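Imelysin (Bacteroides ovatus ATCC 8483, PDB 3OYV) is an imelysin-like protein that probably takes part in bacterial iron uptake at the outer membrane, although its inferred peptidase activity remains uncertain. Local coordinates at residues G95-L100 with Y111-W116; D177-F182 with I186-T191. All blocks are in the same frame, centred on the assembly; numbering follows the deposited sequence. Where two conformers were deposited one is given.

Interaction 1. Residues G95-L100 with Y111-W116; sequences GDPYNL and YAVESW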
loop_
_atom_site.group_PDB
_atom_site.type_symbol
_atom_site.label_atom_id
_atom_site.label_comp_id
_atom_site.label_asym_id
_atom_site.label_seq_id
_atom_site.Cartn_x
_atom_site.Cartn_y
_atom_site.Cartn_z
ATOM N N GLY A 95 3.166 -12.362 -9.933
ATOM C CA GLY A 95 4.079 -13.033 -10.839
ATOM C C GLY A 95 5.262 -13.729 -10.209
ATOM O O GLY A 95 5.672 -14.809 -10.665
ATOM N N ASP A 96 5.861 -13.131 -9.192
ATOM C CA ASP A 96 7.020 -13.777 -8.564
ATOM C C ASP A 96 6.643 -15.110 -7.916
ATOM O O ASP A 96 7.281 -16.135 -8.193
ATOM C CB ASP A 96 7.763 -12.843 -7.613
ATOM C CG ASP A 96 8.527 -11.763 -8.332
ATOM O OD1 ASP A 96 8.771 -11.893 -9.552
ATOM O OD2 ASP A 96 8.922 -10.783 -7.649
ATOM N N PRO A 97 5.618 -15.123 -7.051
ATOM C CA PRO A 97 5.209 -16.437 -6.538
ATOM C C PRO A 97 4.809 -17.425 -7.646
ATOM O O PRO A 97 5.144 -18.614 -7.577
ATOM C CB PRO A 97 4.065 -16.095 -5.570
ATOM C CG PRO A 97 4.313 -14.694 -5.195
ATOM C CD PRO A 97 4.901 -14.023 -6.375
ATOM N N TYR A 98 4.079 -16.952 -8.645
ATOM C CA TYR A 98 3.671 -17.831 -9.737
ATOM C C TYR A 98 4.869 -18.447 -10.457
ATOM O O TYR A 98 4.918 -19.666 -10.646
ATOM C CB TYR A 98 2.779 -17.035 -10.736
ATOM C CG TYR A 98 2.347 -17.894 -11.894
ATOM C CD1 TYR A 98 1.256 -18.766 -11.772
ATOM C CD2 TYR A 98 3.054 -17.883 -13.121
ATOM C CE1 TYR A 98 0.885 -19.623 -12.812
ATOM C CE2 TYR A 98 2.682 -18.736 -14.159
ATOM C CZ TYR A 98 1.604 -19.583 -14.006
ATOM O OH TYR A 98 1.223 -20.423 -15.032
ATOM N N ASN A 99 5.851 -17.638 -10.820
ATOM C CA ASN A 99 6.992 -18.185 -11.568
ATOM C C ASN A 99 7.837 -19.118 -10.695
ATOM O O ASN A 99 8.289 -20.168 -11.161
ATOM C CB ASN A 99 7.831 -17.070 -12.153
ATOM C CG ASN A 99 7.126 -16.374 -13.275
ATOM O OD1 ASN A 99 6.337 -16.979 -13.995
ATOM N ND2 ASN A 99 7.385 -15.086 -13.413
ATOM N N LEU A 100 8.043 -18.765 -9.423
ATOM C CA LEU A 100 8.702 -19.711 -8.504
ATOM C C LEU A 100 7.961 -21.062 -8.471
ATOM O O LEU A 100 8.583 -22.137 -8.552
ATOM C CB LEU A 100 8.744 -19.136 -7.080
ATOM C CG LEU A 100 9.752 -18.052 -6.790
ATOM C CD1 LEU A 100 9.453 -17.310 -5.470
ATOM C CD2 LEU A 100 11.199 -18.610 -6.825
ATOM N N TYR A 111 5.795 -18.857 0.527
ATOM C CA TYR A 111 6.290 -17.906 1.525
ATOM C C TYR A 111 6.673 -16.558 0.946
ATOM O O TYR A 111 6.991 -15.634 1.701
ATOM C CB TYR A 111 7.417 -18.537 2.357
ATOM C CG TYR A 111 6.882 -19.623 3.259
ATOM C CD1 TYR A 111 6.334 -19.310 4.485
ATOM C CD2 TYR A 111 6.897 -20.959 2.882
ATOM C CE1 TYR A 111 5.804 -20.298 5.306
ATOM C CE2 TYR A 111 6.373 -21.961 3.690
ATOM C CZ TYR A 111 5.828 -21.625 4.905
ATOM O OH TYR A 111 5.296 -22.587 5.720
ATOM N N ALA A 112 6.582 -16.420 -0.381
ATOM C CA ALA A 112 6.857 -15.156 -1.063
ATOM C C ALA A 112 5.631 -14.244 -1.191
ATOM O O ALA A 112 5.772 -13.122 -1.641
ATOM C CB ALA A 112 7.436 -15.432 -2.469
ATOM N N VAL A 113 4.443 -14.776 -0.896
ATOM C CA VAL A 113 3.191 -14.054 -1.155
ATOM C C VAL A 113 2.967 -12.899 -0.154
ATOM O O VAL A 113 2.699 -13.126 1.033
ATOM C CB VAL A 113 2.000 -15.021 -1.131
ATOM C CG1 VAL A 113 0.647 -14.278 -1.291
ATOM C CG2 VAL A 113 2.140 -16.080 -2.267
ATOM N N GLU A 114 3.013 -11.666 -0.651
ATOM C CA GLU A 114 2.769 -10.488 0.165
ATOM C C GLU A 114 1.350 -10.500 0.730
ATOM O O GLU A 114 0.381 -10.649 -0.006
ATOM C CB GLU A 114 2.974 -9.225 -0.685
ATOM C CG GLU A 114 2.466 -7.923 -0.032
ATOM C CD GLU A 114 2.402 -6.749 -1.004
ATOM O OE1 GLU A 114 3.359 -6.572 -1.779
ATOM O OE2 GLU A 114 1.395 -5.986 -0.987
ATOM N N SER A 115 1.229 -10.339 2.039
ATOM C CA SER A 115 -0.033 -10.324 2.795
ATOM C C SER A 115 -0.640 -11.727 3.004
ATOM O O SER A 115 -1.817 -11.864 3.365
ATOM C CB SER A 115 -1.072 -9.355 2.239
ATOM O OG SER A 115 -0.660 -8.015 2.384
ATOM N N TRP A 116 0.160 -12.796 2.875
ATOM C CA TRP A 116 -0.391 -14.116 3.115
ATOM C C TRP A 116 -0.672 -14.404 4.580
ATOM O O TRP A 116 -1.519 -15.224 4.883
ATOM C CB TRP A 116 0.500 -15.207 2.535
ATOM C CG TRP A 116 1.697 -15.668 3.374
ATOM C CD1 TRP A 116 2.982 -15.219 3.286
ATOM C CD2 TRP A 116 1.703 -16.663 4.410
ATOM N NE1 TRP A 116 3.791 -15.878 4.180
ATOM C CE2 TRP A 116 3.035 -16.784 4.862
ATOM C CE3 TRP A 116 0.725 -17.487 4.963
ATOM C CZ2 TRP A 116 3.400 -17.664 5.892
ATOM C CZ3 TRP A 116 1.092 -18.389 5.960
ATOM C CH2 TRP A 116 2.418 -18.470 6.400
#
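Ala112 O accepts a hydrogen bond from the indole NE1 of Trp305, while the Pro97 ring stands beside it, with Pro97 CG 4.2 Å from Ala112 O. The remaining contacts between 95-100 and 111-116 are apolar, and no hydrogen bond links the two segments. Pro97 and Val113 cross at about a right angle: Val113 CG2 lies 3.8 Å from Pro97 CB, and the same methyl is 3.9 Å from Pro97 CG, so a single branch touches two successive ring carbons. Rotation about chi1 of Val113 (176°) selects this branch by setting CG1 anti to the backbone N and leaving CG2 beside that N. One turn further along the helix, Leu100 CD1 meets Ala112 CB at 4.1 Å. The approach is centred on Pro97 and Ala112, whose CA atoms are 5.9 Å apart, and it buries 139 Å² in all. Pro97 is part of helix 71-102, which is kinked here because the proline N makes no bond to the preceding turn. Facing it, Val113 opens a type II beta turn closed by Trp116 N to Val113 O at 3.2 Å, with Ser115 at the left-handed corner (phi 76°). Beyond Val113 the turn carries Glu114 and Ser115 against His345, and Ser115 also against Glu348; this histidine and glutamate belong to the G-x-H-x-x-E sequence motif of imelysin-like proteins. Ser115 OG is hydrogen-bonded to Asp124 OD2, and Glu114 OE2, in the conformer described, to Lys93 NZ, a residue of the same helix as Pro97.

Interaction 2. Residues D177-F182 with I186-T191; sequences DIPQPF and IPSNET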
loop_
_atom_site.group_PDB
_atom_site.type_symbol
_atom_site.label_atom_id
_atom_site.label_comp_id
_atom_site.label_asym_id
_atom_site.label_seq_id
_atom_site.Cartn_x
_atom_site.Cartn_y
_atom_site.Cartn_z
ATOM N N ASP A 177 -11.178 -12.928 -8.530
ATOM C CA ASP A 177 -11.547 -14.258 -8.986
ATOM C C ASP A 177 -10.592 -15.349 -8.533
ATOM O O ASP A 177 -11.013 -16.541 -8.483
ATOM C CB ASP A 177 -11.708 -14.305 -10.509
ATOM C CG ASP A 177 -13.061 -13.786 -10.960
ATOM O OD1 ASP A 177 -13.976 -13.715 -10.128
ATOM O OD2 ASP A 177 -13.203 -13.461 -12.154
ATOM N N ILE A 178 -9.348 -14.976 -8.193
ATOM C CA ILE A 178 -8.408 -15.980 -7.700
ATOM C C ILE A 178 -9.068 -16.628 -6.499
ATOM O O ILE A 178 -9.600 -15.939 -5.626
ATOM C CB ILE A 178 -7.063 -15.356 -7.286
ATOM C CG1 ILE A 178 -6.336 -14.712 -8.470
ATOM C CG2 ILE A 178 -6.176 -16.432 -6.592
ATOM C CD1 ILE A 178 -5.086 -13.871 -8.117
ATOM N N PRO A 179 -9.077 -17.980 -6.421
ATOM C CA PRO A 179 -9.701 -18.566 -5.242
ATOM C C PRO A 179 -8.978 -18.148 -3.944
ATOM O O PRO A 179 -7.748 -18.090 -3.897
ATOM C CB PRO A 179 -9.599 -20.099 -5.492
ATOM C CG PRO A 179 -9.460 -20.221 -6.959
ATOM C CD PRO A 179 -8.697 -18.999 -7.421
ATOM N N GLN A 180 -9.758 -17.848 -2.928
ATOM C CA GLN A 180 -9.223 -17.437 -1.638
ATOM C C GLN A 180 -8.675 -18.645 -0.889
ATOM O O GLN A 180 -9.364 -19.645 -0.770
ATOM C CB GLN A 180 -10.337 -16.758 -0.816
ATOM C CG GLN A 180 -10.043 -16.480 0.647
ATOM C CD GLN A 180 -9.032 -15.383 0.880
ATOM O OE1 GLN A 180 -8.451 -14.825 -0.069
ATOM N NE2 GLN A 180 -8.850 -15.025 2.149
ATOM N N PRO A 181 -7.443 -18.558 -0.351
ATOM C CA PRO A 181 -6.466 -17.492 -0.492
ATOM C C PRO A 181 -5.553 -17.733 -1.678
ATOM O O PRO A 181 -5.261 -18.869 -2.032
ATOM C CB PRO A 181 -5.681 -17.613 0.817
ATOM C CG PRO A 181 -5.677 -19.122 1.071
ATOM C CD PRO A 181 -7.006 -19.594 0.620
ATOM N N PHE A 182 -5.040 -16.664 -2.240
ATOM C CA PHE A 182 -4.103 -16.760 -3.359
ATOM C C PHE A 182 -2.948 -17.688 -3.000
ATOM O O PHE A 182 -2.512 -18.480 -3.832
ATOM C CB PHE A 182 -3.607 -15.352 -3.761
ATOM C CG PHE A 182 -2.421 -15.328 -4.667
ATOM C CD1 PHE A 182 -2.358 -16.087 -5.831
ATOM C CD2 PHE A 182 -1.365 -14.460 -4.383
ATOM C CE1 PHE A 182 -1.238 -16.004 -6.640
ATOM C CE2 PHE A 182 -0.258 -14.377 -5.183
ATOM C CZ PHE A 182 -0.180 -15.159 -6.324
ATOM N N ILE A 186 -1.731 -20.605 -6.121
ATOM C CA ILE A 186 -0.786 -19.905 -6.943
ATOM C C ILE A 186 -0.808 -20.393 -8.412
ATOM O O ILE A 186 -0.933 -19.559 -9.283
ATOM C CB ILE A 186 0.621 -19.939 -6.353
ATOM C CG1 ILE A 186 0.679 -19.162 -5.024
ATOM C CG2 ILE A 186 1.651 -19.444 -7.347
ATOM C CD1 ILE A 186 1.981 -19.334 -4.245
ATOM N N PRO A 187 -0.824 -21.718 -8.696
ATOM C CA PRO A 187 -0.743 -22.115 -10.111
ATOM C C PRO A 187 -2.070 -22.029 -10.853
ATOM O O PRO A 187 -2.131 -22.434 -11.999
ATOM C CB PRO A 187 -0.206 -23.542 -10.027
ATOM C CG PRO A 187 -0.713 -24.044 -8.693
ATOM C CD PRO A 187 -0.559 -22.838 -7.787
ATOM N N SER A 188 -3.128 -21.537 -10.228
ATOM C CA SER A 188 -4.467 -21.590 -10.813
ATOM C C SER A 188 -4.564 -20.813 -12.122
ATOM O O SER A 188 -3.791 -19.892 -12.377
ATOM C CB SER A 188 -5.494 -21.057 -9.833
ATOM O OG SER A 188 -5.400 -19.641 -9.710
ATOM N N ASN A 189 -5.502 -21.236 -12.967
ATOM C CA ASN A 189 -5.816 -20.485 -14.174
ATOM C C ASN A 189 -6.191 -19.044 -13.845
ATOM O O ASN A 189 -5.898 -18.136 -14.593
ATOM C CB ASN A 189 -6.960 -21.149 -14.935
ATOM C CG ASN A 189 -6.575 -22.503 -15.523
ATOM O OD1 ASN A 189 -5.412 -22.752 -15.813
ATOM N ND2 ASN A 189 -7.564 -23.359 -15.715
ATOM N N GLU A 190 -6.854 -18.863 -12.724
ATOM C CA GLU A 190 -7.237 -17.506 -12.295
ATOM C C GLU A 190 -6.029 -16.613 -11.975
ATOM O O GLU A 190 -6.007 -15.422 -12.310
ATOM C CB GLU A 190 -8.226 -17.579 -11.147
ATOM C CG GLU A 190 -9.551 -18.258 -11.505
ATOM C CD GLU A 190 -9.589 -19.770 -11.235
ATOM O OE1 GLU A 190 -8.528 -20.397 -11.105
ATOM O OE2 GLU A 190 -10.700 -20.318 -11.154
ATOM N N THR A 191 -4.977 -17.180 -11.405
ATOM C CA THR A 191 -3.720 -16.445 -11.228
ATOM C C THR A 191 -3.160 -15.892 -12.545
ATOM O O THR A 191 -2.794 -14.701 -12.638
ATOM C CB THR A 191 -2.665 -17.319 -10.543
ATOM O OG1 THR A 191 -3.181 -17.715 -9.273
ATOM C CG2 THR A 191 -1.348 -16.544 -10.373
#
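Phe182 meets the second segment with both face and edge of its ring. Ile186 CG1 lies over one face, 4.0 Å from Phe182 CE1, whereas Thr191 OG1 comes in at the edge, near the ring plane, 3.7 Å from the same CE1. Thr191 crosses the phenyl group at about a right angle and adds its methyl, Thr191 CG2 being 3.8 Å from Phe182 CE1. With CG of Phe182 anti to the backbone N (chi1 166°), the ring reaches across to both residues. At the other end, Glu190 CB packs on the Ile178 backbone, 3.8 Å from Ile178 CA. The Glu190 chain then bends at chi2 (92°), bringing the carboxylate across the Pro179 ring, with Glu190 OE1 3.9 Å from Pro179 CD. Between these ends, Ser188 occupies the N-cap of helix 189-214, and its OG accompanies Thr191 OG1 in a polar group at 3.0 Å. His185 O lies within hydrogen-bonding reach of both hydroxyls, but each has a competing acceptor and the proton sharing is unsettled. The contact thus closes the short connection from helix 158-177 into helix 189-214; Phe182 rests on Ser121 and Tyr125 of helix 121-137, while Ile186 packs against helices 71-102 and 106-111.

How the interactions relate
The centres of interactions 1 and 2 are 12 Å apart, and the two are in direct contact. Val113 is shared by both: its CG2 serves interaction 1, while Val113 CG1 lies 3.7 Å from Phe182 CD2 of interaction 2. A second seam runs along helix 71-102, where Pro97 O is 3.6 Å from Ile186 CG2, and Tyr98 CD1 packs 3.7 Å from Thr191 CG2. Arg183, directly after Phe182, makes cation-pi contacts with Tyr111 and Trp116, tying the loop of 177-182 to 111-116 once more. An unidentified ligand, probably from the crystallisation liquor, lies at the carboxylate of Glu114, the residue after Val113, which places interaction 1 beside that site; the modelled covalent link joins two oxygens and is doubtful.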